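Local atomic coordinates of urocanate hydratase (Paenibacillus sp. Soil724D2, PDB entry 7NED), a protein that hydrates thiourocanate in bacterial ergothioneine catabolism, probably using bound NAD+ as the electrophilic cofactor, as in other urocanases. Residues D236-L241 with V251-S256; A294-A299 with N315-Q320; E211-I216 with R244-D249; A175-L178 with A182-C185; A299-K304 with Y324-A329. One frame throughout, in Å; residues are numbered along the deposited sequence.

Interaction 1: residues D236-L241 with V251-S256; sequences DIYPEL and VTDQTS. With NAD (nicotinamide-adenine-dinucleotide), chain C.
Tyr238 makes the one hydrogen bond between helix 234-243 and the chain leaving strand 250-251: its OH donates to the carbonyl O of Thr252 over 2.7 Å. The donor lies nearly on the line of the carbonyl bond (C=O...OH angle 163°), and the acceptor sits at the ring edge, in the ring plane. With CG anti to the carbonyl carbon (chi1 -76°), the ring leaves the helix toward the strand end. The apolar part is small: Tyr238 CE1 meets Val251 CG1 at 3.9 Å, the two side chains running past each other in opposite directions. Asp253 OD1 closes an Asx turn by accepting from Thr255 N at 2.8 Å, and it also takes the Thr255 hydroxyl through its syn lone pair at 2.6 Å. Asn315 ND2 is a further donor to this oxygen. Within the turn, Thr255 CG2 packs 3.6 Å from C4A of the NAD adenine. The buried phenol has a backbone acceptor, and the Asp253 side chain probably helps set the course of the loop beside the dinucleotide.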
# COMPACT_ATOMS: atom_id res chain seq x y z
N ASP A 236 12.27 -5.96 35.87
CA ASP A 236 12.63 -6.24 37.26
C ASP A 236 11.41 -6.40 38.15
O ASP A 236 11.37 -7.30 38.99
CB ASP A 236 13.51 -5.11 37.83
CG ASP A 236 14.80 -4.93 37.04
OD1 ASP A 236 15.33 -3.79 37.01
OD2 ASP A 236 15.29 -5.92 36.49
N ILE A 237 10.39 -5.54 37.97
CA ILE A 237 9.27 -5.52 38.92
C ILE A 237 8.38 -6.72 38.69
O ILE A 237 7.93 -7.36 39.65
CB ILE A 237 8.46 -4.22 38.81
CG1 ILE A 237 9.29 -2.98 39.20
CG2 ILE A 237 7.13 -4.33 39.66
CD1 ILE A 237 9.81 -3.01 40.62
N TYR A 238 8.07 -7.03 37.42
CA TYR A 238 7.12 -8.11 37.17
C TYR A 238 7.63 -9.43 37.73
O TYR A 238 6.85 -10.11 38.42
CB TYR A 238 6.80 -8.25 35.68
CG TYR A 238 5.87 -7.21 35.09
CD1 TYR A 238 4.99 -7.56 34.08
CD2 TYR A 238 5.87 -5.88 35.54
CE1 TYR A 238 4.16 -6.63 33.51
CE2 TYR A 238 5.04 -4.95 34.98
CZ TYR A 238 4.19 -5.33 33.95
OH TYR A 238 3.36 -4.40 33.37
N PRO A 239 8.88 -9.83 37.51
CA PRO A 239 9.35 -11.09 38.11
C PRO A 239 9.35 -11.04 39.61
O PRO A 239 9.13 -12.08 40.25
CB PRO A 239 10.78 -11.24 37.57
CG PRO A 239 10.81 -10.39 36.32
CD PRO A 239 9.89 -9.23 36.61
N GLU A 240 9.59 -9.86 40.20
CA GLU A 240 9.55 -9.73 41.65
C GLU A 240 8.14 -9.98 42.20
O GLU A 240 7.98 -10.61 43.25
CB GLU A 240 10.08 -8.36 42.05
CG GLU A 240 9.92 -8.03 43.52
CD GLU A 240 10.85 -8.83 44.41
OE1 GLU A 240 10.80 -8.61 45.64
OE2 GLU A 240 11.62 -9.67 43.89
N LEU A 241 7.11 -9.50 41.51
CA LEU A 241 5.76 -9.81 41.97
C LEU A 241 5.49 -11.30 41.89
O LEU A 241 4.81 -11.88 42.74
CB LEU A 241 4.73 -9.03 41.16
CG LEU A 241 4.87 -7.52 41.25
CD1 LEU A 241 3.88 -6.89 40.29
CD2 LEU A 241 4.58 -7.08 42.69
N VAL A 251 -3.09 -7.86 34.02
CA VAL A 251 -1.71 -7.53 33.75
C VAL A 251 -1.58 -7.22 32.27
O VAL A 251 -2.00 -8.01 31.43
CB VAL A 251 -0.76 -8.67 34.13
CG1 VAL A 251 0.69 -8.29 33.78
CG2 VAL A 251 -0.94 -9.06 35.64
N THR A 252 -0.97 -6.08 31.96
CA THR A 252 -0.59 -5.78 30.57
C THR A 252 0.73 -5.01 30.61
O THR A 252 1.45 -5.00 31.62
CB THR A 252 -1.72 -5.07 29.82
OG1 THR A 252 -1.34 -4.91 28.44
CG2 THR A 252 -2.05 -3.70 30.39
N ASP A 253 1.07 -4.38 29.47
CA ASP A 253 2.31 -3.64 29.34
C ASP A 253 2.09 -2.65 28.22
O ASP A 253 1.42 -2.96 27.24
CB ASP A 253 3.48 -4.58 29.01
CG ASP A 253 4.78 -3.82 28.75
OD1 ASP A 253 4.96 -3.27 27.64
OD2 ASP A 253 5.61 -3.73 29.68
N GLN A 254 2.60 -1.44 28.38
CA GLN A 254 2.56 -0.55 27.24
C GLN A 254 3.84 0.25 27.19
O GLN A 254 3.85 1.45 26.90
CB GLN A 254 1.32 0.31 27.26
CG GLN A 254 0.86 0.58 25.82
CD GLN A 254 -0.43 1.33 25.78
OE1 GLN A 254 -0.86 1.92 26.77
NE2 GLN A 254 -1.16 1.17 24.66
N THR A 255 4.93 -0.46 27.33
CA THR A 255 6.23 0.09 27.11
C THR A 255 6.42 0.14 25.57
O THR A 255 5.74 -0.45 24.79
CB THR A 255 7.33 -0.80 27.67
OG1 THR A 255 7.24 -2.08 27.09
CG2 THR A 255 7.25 -0.93 29.19
N SER A 256 7.52 0.73 25.16
CA SER A 256 7.86 0.77 23.77
C SER A 256 8.61 -0.53 23.35
O SER A 256 9.68 -0.44 22.89
CB SER A 256 8.69 2.00 23.47
OG SER A 256 9.75 2.08 24.38
PA NAD C . 6.65 6.07 24.37
O1A NAD C . 7.99 5.53 23.86
O2A NAD C . 6.27 7.49 24.46
O5B NAD C . 6.70 5.62 26.00
C5B NAD C . 7.19 4.37 26.24
C4B NAD C . 7.43 4.34 27.82
O4B NAD C . 7.97 3.13 28.27
C3B NAD C . 8.49 5.46 28.05
O3B NAD C . 8.07 6.31 29.04
C2B NAD C . 9.74 4.65 28.49
O2B NAD C . 10.47 5.28 29.49
C1B NAD C . 9.04 3.48 29.17
N9A NAD C . 9.84 2.25 29.24
C8A NAD C . 10.72 1.71 28.30
N7A NAD C . 11.27 0.59 28.70
C5A NAD C . 10.71 0.35 29.95
C6A NAD C . 10.90 -0.68 30.90
N6A NAD C . 11.73 -1.72 30.66
N1A NAD C . 10.21 -0.65 32.07
C2A NAD C . 9.41 0.43 32.27
N3A NAD C . 9.14 1.47 31.47
C4A NAD C . 9.82 1.40 30.30
O3 NAD C . 5.70 5.03 23.68
PN NAD C . 4.13 5.29 23.65
O1N NAD C . 3.53 6.26 22.67
O2N NAD C . 3.63 5.22 25.07
O5D NAD C . 3.49 3.82 23.02
C5D NAD C . 3.89 2.66 23.77
C4D NAD C . 3.41 1.43 23.05
O4D NAD C . 2.05 1.55 22.67
C3D NAD C . 4.24 1.49 21.66
O3D NAD C . 4.71 0.21 21.29
C2D NAD C . 3.16 1.96 20.61
O2D NAD C . 3.27 1.42 19.36
C1D NAD C . 2.06 1.12 21.33
N1N NAD C . 0.69 1.20 20.81
C2N NAD C . 0.59 0.56 19.59
C3N NAD C . -0.63 0.44 18.94
C7N NAD C . -0.61 -0.23 17.56
O7N NAD C . -1.58 -0.81 17.06
N7N NAD C . 0.55 -0.12 16.81
C4N NAD C . -1.74 0.98 19.59
C5N NAD C . -1.60 1.61 20.83
C6N NAD C . -0.35 1.70 21.46

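Interaction 2: residues A294-A299 with N315-Q320; sequences AVEVEA and NNIRSQ. With NAD (nicotinamide-adenine-dinucleotide), chain C.
Val297 and Ile317 meet where helix 282-305 passes the first turn of helix 317-323, their CA atoms 7.7 Å apart, with Val297 and Arg318 the nearest CA pair at 7.2 Å. No hydrogen bond spans the two segments, and Ile317 carries the contact from the second. Its CG1 stands anti to the backbone N (chi1 -168°), which sends the long branch to the neighbouring helix. There CG1 lies 3.7 Å from Val297 CG2, and the side chains slide past one another in opposite directions. The tip of the same branch reaches Glu296, which crosses it at about a right angle; Ile317 CD1 meets the whole carboxyl group, 4.0 Å from Glu296 CD and OE1 and 4.1 Å from OE2. Of these, OE1 is hydrogen-bonded to Tyr264 OH, outside the two segments. Just before the helix, Asn315 CB approaches the NAD ribose oxygen O3D to 3.2 Å. This is helix-to-helix packing in the Rossmann-like domain, joined directly to the wall of the dinucleotide pocket.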
# COMPACT_ATOMS: atom_id res chain seq x y z
N ALA A 294 11.77 -10.66 27.18
CA ALA A 294 11.49 -12.08 27.41
C ALA A 294 11.24 -12.37 28.89
O ALA A 294 10.31 -13.11 29.25
CB ALA A 294 12.65 -12.92 26.86
N VAL A 295 12.07 -11.81 29.77
CA VAL A 295 11.86 -11.97 31.22
C VAL A 295 10.50 -11.42 31.65
O VAL A 295 9.78 -12.02 32.46
CB VAL A 295 13.00 -11.28 31.99
CG1 VAL A 295 12.62 -11.19 33.45
CG2 VAL A 295 14.30 -12.04 31.81
N GLU A 296 10.16 -10.23 31.16
CA GLU A 296 8.89 -9.63 31.52
C GLU A 296 7.73 -10.51 31.07
O GLU A 296 6.79 -10.73 31.84
CB GLU A 296 8.77 -8.22 30.94
CG GLU A 296 7.45 -7.57 31.35
CD GLU A 296 7.24 -6.16 30.81
OE1 GLU A 296 8.17 -5.56 30.17
OE2 GLU A 296 6.13 -5.67 31.03
N VAL A 297 7.76 -11.01 29.84
CA VAL A 297 6.63 -11.80 29.36
C VAL A 297 6.57 -13.16 30.06
O VAL A 297 5.49 -13.72 30.27
CB VAL A 297 6.70 -11.95 27.83
CG1 VAL A 297 5.66 -12.96 27.36
CG2 VAL A 297 6.52 -10.61 27.16
N GLU A 298 7.72 -13.74 30.41
CA GLU A 298 7.69 -14.95 31.23
C GLU A 298 6.94 -14.69 32.53
O GLU A 298 6.11 -15.50 32.96
CB GLU A 298 9.11 -15.41 31.54
CG GLU A 298 9.73 -16.23 30.44
CD GLU A 298 9.02 -17.55 30.27
OE1 GLU A 298 9.07 -18.41 31.19
OE2 GLU A 298 8.47 -17.78 29.17
N ALA A 299 7.22 -13.56 33.17
CA ALA A 299 6.48 -13.19 34.37
C ALA A 299 4.99 -13.03 34.06
O ALA A 299 4.14 -13.51 34.82
CB ALA A 299 7.09 -11.91 34.96
N ASN A 315 1.72 -3.62 21.51
CA ASN A 315 3.07 -3.09 21.33
C ASN A 315 4.04 -4.15 20.85
O ASN A 315 5.24 -3.99 21.04
CB ASN A 315 3.58 -2.43 22.61
CG ASN A 315 3.64 -3.41 23.80
OD1 ASN A 315 3.14 -4.54 23.71
ND2 ASN A 315 4.21 -2.96 24.92
N ASN A 316 3.56 -5.21 20.17
CA ASN A 316 4.43 -6.33 19.77
C ASN A 316 5.26 -6.90 20.89
O ASN A 316 6.33 -7.46 20.64
CB ASN A 316 5.33 -5.98 18.58
CG ASN A 316 4.63 -6.11 17.23
OD1 ASN A 316 3.51 -5.68 17.00
ND2 ASN A 316 5.41 -6.63 16.29
N ILE A 317 4.76 -6.84 22.13
CA ILE A 317 5.61 -7.38 23.18
C ILE A 317 5.68 -8.91 23.05
O ILE A 317 6.73 -9.50 23.31
CB ILE A 317 5.16 -6.94 24.58
CG1 ILE A 317 6.27 -7.29 25.58
CG2 ILE A 317 3.88 -7.68 24.92
CD1 ILE A 317 6.09 -6.73 27.02
N ARG A 318 4.59 -9.57 22.61
CA ARG A 318 4.64 -11.03 22.50
C ARG A 318 5.53 -11.44 21.34
O ARG A 318 6.32 -12.40 21.46
CB ARG A 318 3.24 -11.62 22.32
CG ARG A 318 2.30 -11.45 23.55
CD ARG A 318 0.86 -11.75 23.13
NE ARG A 318 0.53 -10.96 21.95
CZ ARG A 318 -0.39 -11.29 21.05
NH1 ARG A 318 -1.10 -12.39 21.20
NH2 ARG A 318 -0.57 -10.54 19.96
N SER A 319 5.43 -10.73 20.21
CA SER A 319 6.31 -10.99 19.08
C SER A 319 7.77 -10.89 19.51
O SER A 319 8.57 -11.78 19.20
CB SER A 319 6.02 -10.02 17.93
OG SER A 319 4.64 -10.04 17.58
N GLN A 320 8.13 -9.81 20.22
CA GLN A 320 9.51 -9.67 20.68
C GLN A 320 9.87 -10.83 21.61
O GLN A 320 10.89 -11.50 21.41
CB GLN A 320 9.72 -8.33 21.37
CG GLN A 320 9.47 -7.12 20.50
CD GLN A 320 10.63 -6.83 19.56
OE1 GLN A 320 11.34 -7.75 19.14
NE2 GLN A 320 10.82 -5.55 19.23
PA NAD C . 6.65 6.07 24.37
O1A NAD C . 7.99 5.53 23.86
O2A NAD C . 6.27 7.49 24.46
O5B NAD C . 6.70 5.62 26.00
C5B NAD C . 7.19 4.37 26.24
C4B NAD C . 7.43 4.34 27.82
O4B NAD C . 7.97 3.13 28.27
C3B NAD C . 8.49 5.46 28.05
O3B NAD C . 8.07 6.31 29.04
C2B NAD C . 9.74 4.65 28.49
O2B NAD C . 10.47 5.28 29.49
C1B NAD C . 9.04 3.48 29.17
N9A NAD C . 9.84 2.25 29.24
C8A NAD C . 10.72 1.71 28.30
N7A NAD C . 11.27 0.59 28.70
C5A NAD C . 10.71 0.35 29.95
C6A NAD C . 10.90 -0.68 30.90
N6A NAD C . 11.73 -1.72 30.66
N1A NAD C . 10.21 -0.65 32.07
C2A NAD C . 9.41 0.43 32.27
N3A NAD C . 9.14 1.47 31.47
C4A NAD C . 9.82 1.40 30.30
O3 NAD C . 5.70 5.03 23.68
PN NAD C . 4.13 5.29 23.65
O1N NAD C . 3.53 6.26 22.67
O2N NAD C . 3.63 5.22 25.07
O5D NAD C . 3.49 3.82 23.02
C5D NAD C . 3.89 2.66 23.77
C4D NAD C . 3.41 1.43 23.05
O4D NAD C . 2.05 1.55 22.67
C3D NAD C . 4.24 1.49 21.66
O3D NAD C . 4.71 0.21 21.29
C2D NAD C . 3.16 1.96 20.61
O2D NAD C . 3.27 1.42 19.36
C1D NAD C . 2.06 1.12 21.33
N1N NAD C . 0.69 1.20 20.81
C2N NAD C . 0.59 0.56 19.59
C3N NAD C . -0.63 0.44 18.94
C7N NAD C . -0.61 -0.23 17.56
O7N NAD C . -1.58 -0.81 17.06
N7N NAD C . 0.55 -0.12 16.81
C4N NAD C . -1.74 0.98 19.59
C5N NAD C . -1.60 1.61 20.83
C6N NAD C . -0.35 1.70 21.46

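Interaction 3: residues E211-I216 with R244-D249; sequences EALLWI and RGITPD
Leu213, on helix 209-222, faces the turn that follows helix 234-243, with its CA 9.4 Å from that of Ile246, so only side chains bridge the two backbones. Leu213 and Ile246 reach toward each other tip to tip, and Leu213 CD1 lies 3.6 Å from Ile246 CD1. The isoleucine gets there with CG1 anti to its carbonyl carbon (chi1 -70°) and an extended end (chi2 -173°). The second leucine methyl, CD2, is 4.1 Å from Ile246 CD1, so the isoleucine tip touches both branches. Arg244 crosses the leucine at a slant, its chain extended from CG to NE, and brings NH1 to 3.7 Å from Leu213 CD1. The guanidinium is engaged in salt bridges, NH1 with Asp210 and NE with Glu240, which hold the arginine across the gap between the helices. Gly245, with positive phi (63°), ends helix 234-243 in a Schellman motif, and Ile246 follows directly. The apolar patch, edged by charge, thus joins helix 209-222 to the Schellman motif that ends helix 234-243, at the surface of the Rossmann-like domain.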
# COMPACT_ATOMS: atom_id res chain seq x y z
N GLU A 211 5.91 0.38 49.10
CA GLU A 211 4.96 1.47 49.28
C GLU A 211 3.86 1.42 48.22
O GLU A 211 2.67 1.63 48.53
CB GLU A 211 5.68 2.81 49.24
CG GLU A 211 4.75 3.98 49.40
CD GLU A 211 5.47 5.27 49.66
OE1 GLU A 211 6.19 5.75 48.76
OE2 GLU A 211 5.23 5.87 50.73
N ALA A 212 4.24 1.13 46.98
CA ALA A 212 3.24 1.04 45.92
C ALA A 212 2.22 -0.04 46.23
O ALA A 212 1.01 0.18 46.06
CB ALA A 212 3.90 0.76 44.57
N LEU A 213 2.69 -1.22 46.65
CA LEU A 213 1.76 -2.32 46.93
C LEU A 213 0.90 -2.02 48.15
O LEU A 213 -0.27 -2.42 48.19
CB LEU A 213 2.52 -3.63 47.14
CG LEU A 213 3.27 -4.20 45.94
CD1 LEU A 213 4.27 -5.27 46.38
CD2 LEU A 213 2.30 -4.78 44.91
N LEU A 214 1.45 -1.33 49.15
CA LEU A 214 0.64 -0.92 50.29
C LEU A 214 -0.52 -0.03 49.84
O LEU A 214 -1.67 -0.24 50.23
CB LEU A 214 1.50 -0.19 51.32
CG LEU A 214 0.73 0.52 52.43
CD1 LEU A 214 0.08 -0.54 53.31
CD2 LEU A 214 1.63 1.43 53.25
N TRP A 215 -0.22 0.98 49.01
CA TRP A 215 -1.27 1.82 48.43
C TRP A 215 -2.28 1.01 47.62
O TRP A 215 -3.50 1.22 47.71
CB TRP A 215 -0.62 2.89 47.56
CG TRP A 215 0.09 3.94 48.33
CD1 TRP A 215 0.02 4.17 49.67
CD2 TRP A 215 1.03 4.89 47.80
NE1 TRP A 215 0.83 5.23 50.01
CE2 TRP A 215 1.48 5.68 48.89
CE3 TRP A 215 1.56 5.13 46.52
CZ2 TRP A 215 2.40 6.72 48.73
CZ3 TRP A 215 2.48 6.16 46.36
CH2 TRP A 215 2.90 6.95 47.46
N ILE A 216 -1.81 0.09 46.78
CA ILE A 216 -2.73 -0.73 46.00
C ILE A 216 -3.60 -1.55 46.93
O ILE A 216 -4.81 -1.70 46.73
CB ILE A 216 -1.97 -1.64 45.02
CG1 ILE A 216 -1.21 -0.83 43.95
CG2 ILE A 216 -2.96 -2.66 44.45
CD1 ILE A 216 -2.09 -0.01 42.98
N ARG A 244 7.13 -12.77 44.92
CA ARG A 244 6.34 -12.51 46.11
C ARG A 244 4.99 -13.19 46.09
O ARG A 244 4.25 -13.02 47.07
CB ARG A 244 6.14 -11.02 46.30
CG ARG A 244 7.43 -10.26 46.45
CD ARG A 244 7.12 -8.85 46.83
NE ARG A 244 8.32 -8.02 46.82
CZ ARG A 244 8.40 -6.86 47.45
NH1 ARG A 244 7.34 -6.42 48.14
NH2 ARG A 244 9.52 -6.15 47.42
N GLY A 245 4.65 -13.95 45.05
CA GLY A 245 3.34 -14.58 44.93
C GLY A 245 2.18 -13.61 44.85
O GLY A 245 1.06 -13.96 45.20
N ILE A 246 2.44 -12.39 44.40
CA ILE A 246 1.43 -11.36 44.24
C ILE A 246 0.93 -11.43 42.80
O ILE A 246 1.69 -11.17 41.87
CB ILE A 246 2.00 -9.98 44.57
CG1 ILE A 246 2.26 -9.88 46.08
CG2 ILE A 246 1.07 -8.90 44.12
CD1 ILE A 246 2.66 -8.51 46.54
N THR A 247 -0.34 -11.81 42.63
CA THR A 247 -0.94 -11.92 41.30
C THR A 247 -1.95 -10.80 41.16
O THR A 247 -2.99 -10.82 41.84
CB THR A 247 -1.62 -13.27 41.06
OG1 THR A 247 -0.69 -14.33 41.27
CG2 THR A 247 -2.16 -13.39 39.64
N PRO A 248 -1.69 -9.78 40.35
CA PRO A 248 -2.72 -8.78 40.08
C PRO A 248 -3.88 -9.45 39.36
O PRO A 248 -3.74 -10.54 38.80
CB PRO A 248 -2.01 -7.75 39.18
CG PRO A 248 -0.54 -8.05 39.30
CD PRO A 248 -0.46 -9.52 39.58
N ASP A 249 -5.02 -8.76 39.35
CA ASP A 249 -6.19 -9.28 38.66
C ASP A 249 -6.06 -9.12 37.16
O ASP A 249 -6.62 -9.92 36.40
CB ASP A 249 -7.44 -8.56 39.16
CG ASP A 249 -7.63 -8.75 40.66
OD1 ASP A 249 -7.82 -9.93 41.05
OD2 ASP A 249 -7.55 -7.76 41.44

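Interaction 4: residues A175-L178 with A182-C185; sequences AGTL and AILC
A beta-alpha-beta unit of the Rossmann-like domain, built from strand 159-163, helix 172-178 and strand 182-187, turns here from its helix into its second strand. Three residues separate the segments, and the backbones come near one another: the CA atoms of Gly176 and Ile183 are 5.8 Å apart, those of Thr177 and Ala182 6.6 Å. Ile183 points from the strand toward the helix and meets it with two branches. Because CG1 lies anti to the backbone N (chi1 -174°), the long branch rises to the helix, where CD1 rests 4.1 Å from Gly176 CA. A glycine at this position presents only its backbone, and the isoleucine tip lies against it. The short branch makes a looser approach, Ile183 CG2 standing 4.3 Å from Thr177 CG2. The contact is purely van der Waals, without a hydrogen bond between the segments. The same isoleucine also touches Phe143 of helix 133-150 as well as Ile160 and Thr162 of strand 159-163, while the backbone of Ile183 pairs with strand 226-231. Such packing of a connecting helix on its own strand is characteristic of the crossover in a parallel nucleotide-binding sheet.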
# COMPACT_ATOMS: atom_id res chain seq x y z
N ALA A 175 -7.29 5.77 32.58
CA ALA A 175 -8.23 4.74 32.18
C ALA A 175 -8.50 3.81 33.36
O ALA A 175 -9.65 3.45 33.61
CB ALA A 175 -7.69 3.95 30.99
N GLY A 176 -7.45 3.43 34.08
CA GLY A 176 -7.64 2.54 35.22
C GLY A 176 -8.54 3.14 36.28
O GLY A 176 -9.53 2.53 36.68
N THR A 177 -8.26 4.37 36.71
CA THR A 177 -9.08 4.91 37.81
C THR A 177 -10.48 5.31 37.34
O THR A 177 -11.44 5.21 38.13
CB THR A 177 -8.39 6.08 38.49
OG1 THR A 177 -8.15 7.13 37.56
CG2 THR A 177 -7.08 5.63 39.16
N LEU A 178 -10.64 5.74 36.09
CA LEU A 178 -11.99 5.97 35.58
C LEU A 178 -12.84 4.70 35.66
O LEU A 178 -14.06 4.78 35.83
CB LEU A 178 -11.94 6.48 34.13
CG LEU A 178 -11.48 7.94 34.01
CD1 LEU A 178 -11.20 8.28 32.60
CD2 LEU A 178 -12.50 8.93 34.59
N ALA A 182 -7.58 -0.23 40.93
CA ALA A 182 -6.33 0.18 41.57
C ALA A 182 -5.23 -0.22 40.59
O ALA A 182 -5.00 -1.40 40.35
CB ALA A 182 -6.15 -0.52 42.91
N ILE A 183 -4.54 0.76 40.02
CA ILE A 183 -3.65 0.49 38.89
C ILE A 183 -2.23 0.92 39.27
O ILE A 183 -2.00 2.07 39.67
CB ILE A 183 -4.14 1.17 37.60
CG1 ILE A 183 -3.25 0.74 36.40
CG2 ILE A 183 -4.25 2.68 37.75
CD1 ILE A 183 -3.88 1.03 34.98
N LEU A 184 -1.29 -0.00 39.12
CA LEU A 184 0.14 0.24 39.31
C LEU A 184 0.83 0.32 37.94
O LEU A 184 0.77 -0.63 37.17
CB LEU A 184 0.75 -0.89 40.14
CG LEU A 184 2.24 -0.79 40.46
CD1 LEU A 184 2.57 0.57 41.11
CD2 LEU A 184 2.68 -1.98 41.32
N CYS A 185 1.49 1.44 37.66
CA CYS A 185 2.18 1.65 36.38
C CYS A 185 3.68 1.75 36.61
O CYS A 185 4.15 2.70 37.25
CB CYS A 185 1.67 2.91 35.71
SG CYS A 185 -0.13 2.91 35.52

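Interaction 5: residues A299-K304 with Y324-A329; sequences AMLELK and YGVQNA
Leu301 inserts its branched end into the bend that follows helix 317-323, a Schellman motif at Gly325 leading into a type I beta turn from Val326 to Ala329. The leucine comes from helix 282-305 with CG anti to its carbonyl carbon (chi1 -79°), which brings the branched end toward the turn. Against Val326 the side chains pass in opposite directions, and Val326 CG1, anti to the backbone N (chi1 -178°), is the branch that meets Leu301 CD1. Asn328 lies at an angle to Leu301, coming from the third position of the turn. CD1 lies at nearly equal distances from both ends of the amide, 3.7 Å from Asn328 OD1 and 3.7 Å from Asn328 ND2, while the second methyl, Leu301 CD2, packs 3.8 Å from the backbone O of Asn328. No hydrogen bond links the segments; the turn is closed by its own bond from Ala329 N to Val326 O, 3.2 Å long. Val326 also rests on Val297 and Ala294, about one and two turns before Leu301, and Ile332 adds a further neighbour to Leu301. The tightest point is Leu301 CD1 to Val326 CG1, at 3.4 Å closer than usual for two methyl carbons.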
# COMPACT_ATOMS: atom_id res chain seq x y z
N ALA A 299 7.22 -13.56 33.17
CA ALA A 299 6.48 -13.19 34.37
C ALA A 299 4.99 -13.03 34.06
O ALA A 299 4.14 -13.51 34.82
CB ALA A 299 7.09 -11.91 34.96
N MET A 300 4.66 -12.35 32.96
CA MET A 300 3.26 -12.24 32.55
C MET A 300 2.64 -13.61 32.36
O MET A 300 1.48 -13.84 32.76
CB MET A 300 3.17 -11.42 31.26
CG MET A 300 3.72 -10.01 31.48
SD MET A 300 3.65 -8.98 29.98
CE MET A 300 1.92 -9.01 29.53
N LEU A 301 3.35 -14.53 31.77
CA LEU A 301 2.83 -15.86 31.54
C LEU A 301 2.60 -16.57 32.89
O LEU A 301 1.63 -17.20 33.07
CB LEU A 301 3.76 -16.65 30.63
CG LEU A 301 3.70 -16.40 29.13
CD1 LEU A 301 4.90 -16.98 28.45
CD2 LEU A 301 2.42 -16.91 28.52
N GLU A 302 3.46 -16.36 33.85
CA GLU A 302 3.27 -16.98 35.13
C GLU A 302 2.06 -16.37 35.82
O GLU A 302 1.26 -17.06 36.39
CB GLU A 302 4.52 -16.88 35.96
CG GLU A 302 4.42 -17.59 37.28
CD GLU A 302 4.29 -19.11 37.20
OE1 GLU A 302 3.59 -19.66 38.08
OE2 GLU A 302 4.93 -19.74 36.32
N LEU A 303 1.93 -15.05 35.73
CA LEU A 303 0.81 -14.38 36.34
C LEU A 303 -0.49 -14.89 35.72
O LEU A 303 -1.46 -15.08 36.40
CB LEU A 303 0.93 -12.86 36.29
CG LEU A 303 2.08 -12.24 37.09
CD1 LEU A 303 2.33 -10.79 36.78
CD2 LEU A 303 2.02 -12.52 38.58
N LYS A 304 -0.46 -15.12 34.44
CA LYS A 304 -1.63 -15.66 33.75
C LYS A 304 -2.03 -17.01 34.30
O LYS A 304 -3.21 -17.29 34.48
CB LYS A 304 -1.35 -15.77 32.26
CG LYS A 304 -2.42 -16.53 31.48
CD LYS A 304 -2.13 -16.49 29.95
CE LYS A 304 -3.16 -17.27 29.15
NZ LYS A 304 -4.51 -16.71 29.43
N TYR A 324 12.89 -13.79 21.30
CA TYR A 324 13.96 -13.96 22.28
C TYR A 324 13.72 -15.16 23.17
O TYR A 324 14.22 -15.21 24.29
CB TYR A 324 14.17 -12.69 23.09
CG TYR A 324 14.93 -11.67 22.27
CD1 TYR A 324 16.29 -11.45 22.47
CD2 TYR A 324 14.30 -10.98 21.24
CE1 TYR A 324 17.00 -10.53 21.70
CE2 TYR A 324 15.00 -10.06 20.45
CZ TYR A 324 16.34 -9.84 20.68
OH TYR A 324 17.03 -8.92 19.90
N GLY A 325 12.94 -16.14 22.68
CA GLY A 325 12.88 -17.45 23.29
C GLY A 325 11.60 -17.82 24.02
O GLY A 325 11.49 -18.97 24.46
N VAL A 326 10.64 -16.92 24.17
CA VAL A 326 9.40 -17.26 24.89
C VAL A 326 8.48 -17.93 23.87
O VAL A 326 7.71 -17.28 23.16
CB VAL A 326 8.77 -16.05 25.57
CG1 VAL A 326 7.54 -16.50 26.34
CG2 VAL A 326 9.78 -15.35 26.48
N GLN A 327 8.51 -19.26 23.83
CA GLN A 327 7.84 -19.97 22.76
C GLN A 327 6.32 -19.89 22.85
O GLN A 327 5.64 -19.86 21.82
CB GLN A 327 8.28 -21.43 22.76
CG GLN A 327 9.62 -21.64 22.08
N ASN A 328 5.77 -19.86 24.07
CA ASN A 328 4.33 -19.79 24.27
C ASN A 328 3.85 -18.35 24.46
O ASN A 328 2.75 -18.12 24.97
CB ASN A 328 3.94 -20.65 25.48
CG ASN A 328 4.77 -20.36 26.68
OD1 ASN A 328 5.96 -20.03 26.57
ND2 ASN A 328 4.17 -20.51 27.87
N ALA A 329 4.66 -17.36 24.06
CA ALA A 329 4.26 -15.97 24.24
C ALA A 329 2.87 -15.70 23.69
O ALA A 329 2.12 -14.89 24.25
CB ALA A 329 5.29 -15.04 23.59

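Overall arrangement
All five contacts lie in the Rossmann-like domain. Interactions 1, 2 and 4 are buried, interaction 5 is partly buried, and interaction 3 lies at the surface. Helix 282-305 serves both interaction 2 and interaction 5, which share Ala299, and it packs on Tyr238 of interaction 1. Interactions 1 and 2 both touch NAD and meet through Asn315 ND2 and Asp253 OD1. Interactions 1 and 3 interleave along the chain, joined by the bond from Ile246 N to Leu241 O, and Ile216 packs on Ala182 and Leu184 of interaction 4. Chemistry follows place: a hydrogen bond joins the segments only in interaction 1, interactions 2, 4 and 5 rest on van der Waals packing, and interaction 3 adds a salt-bridged arginine.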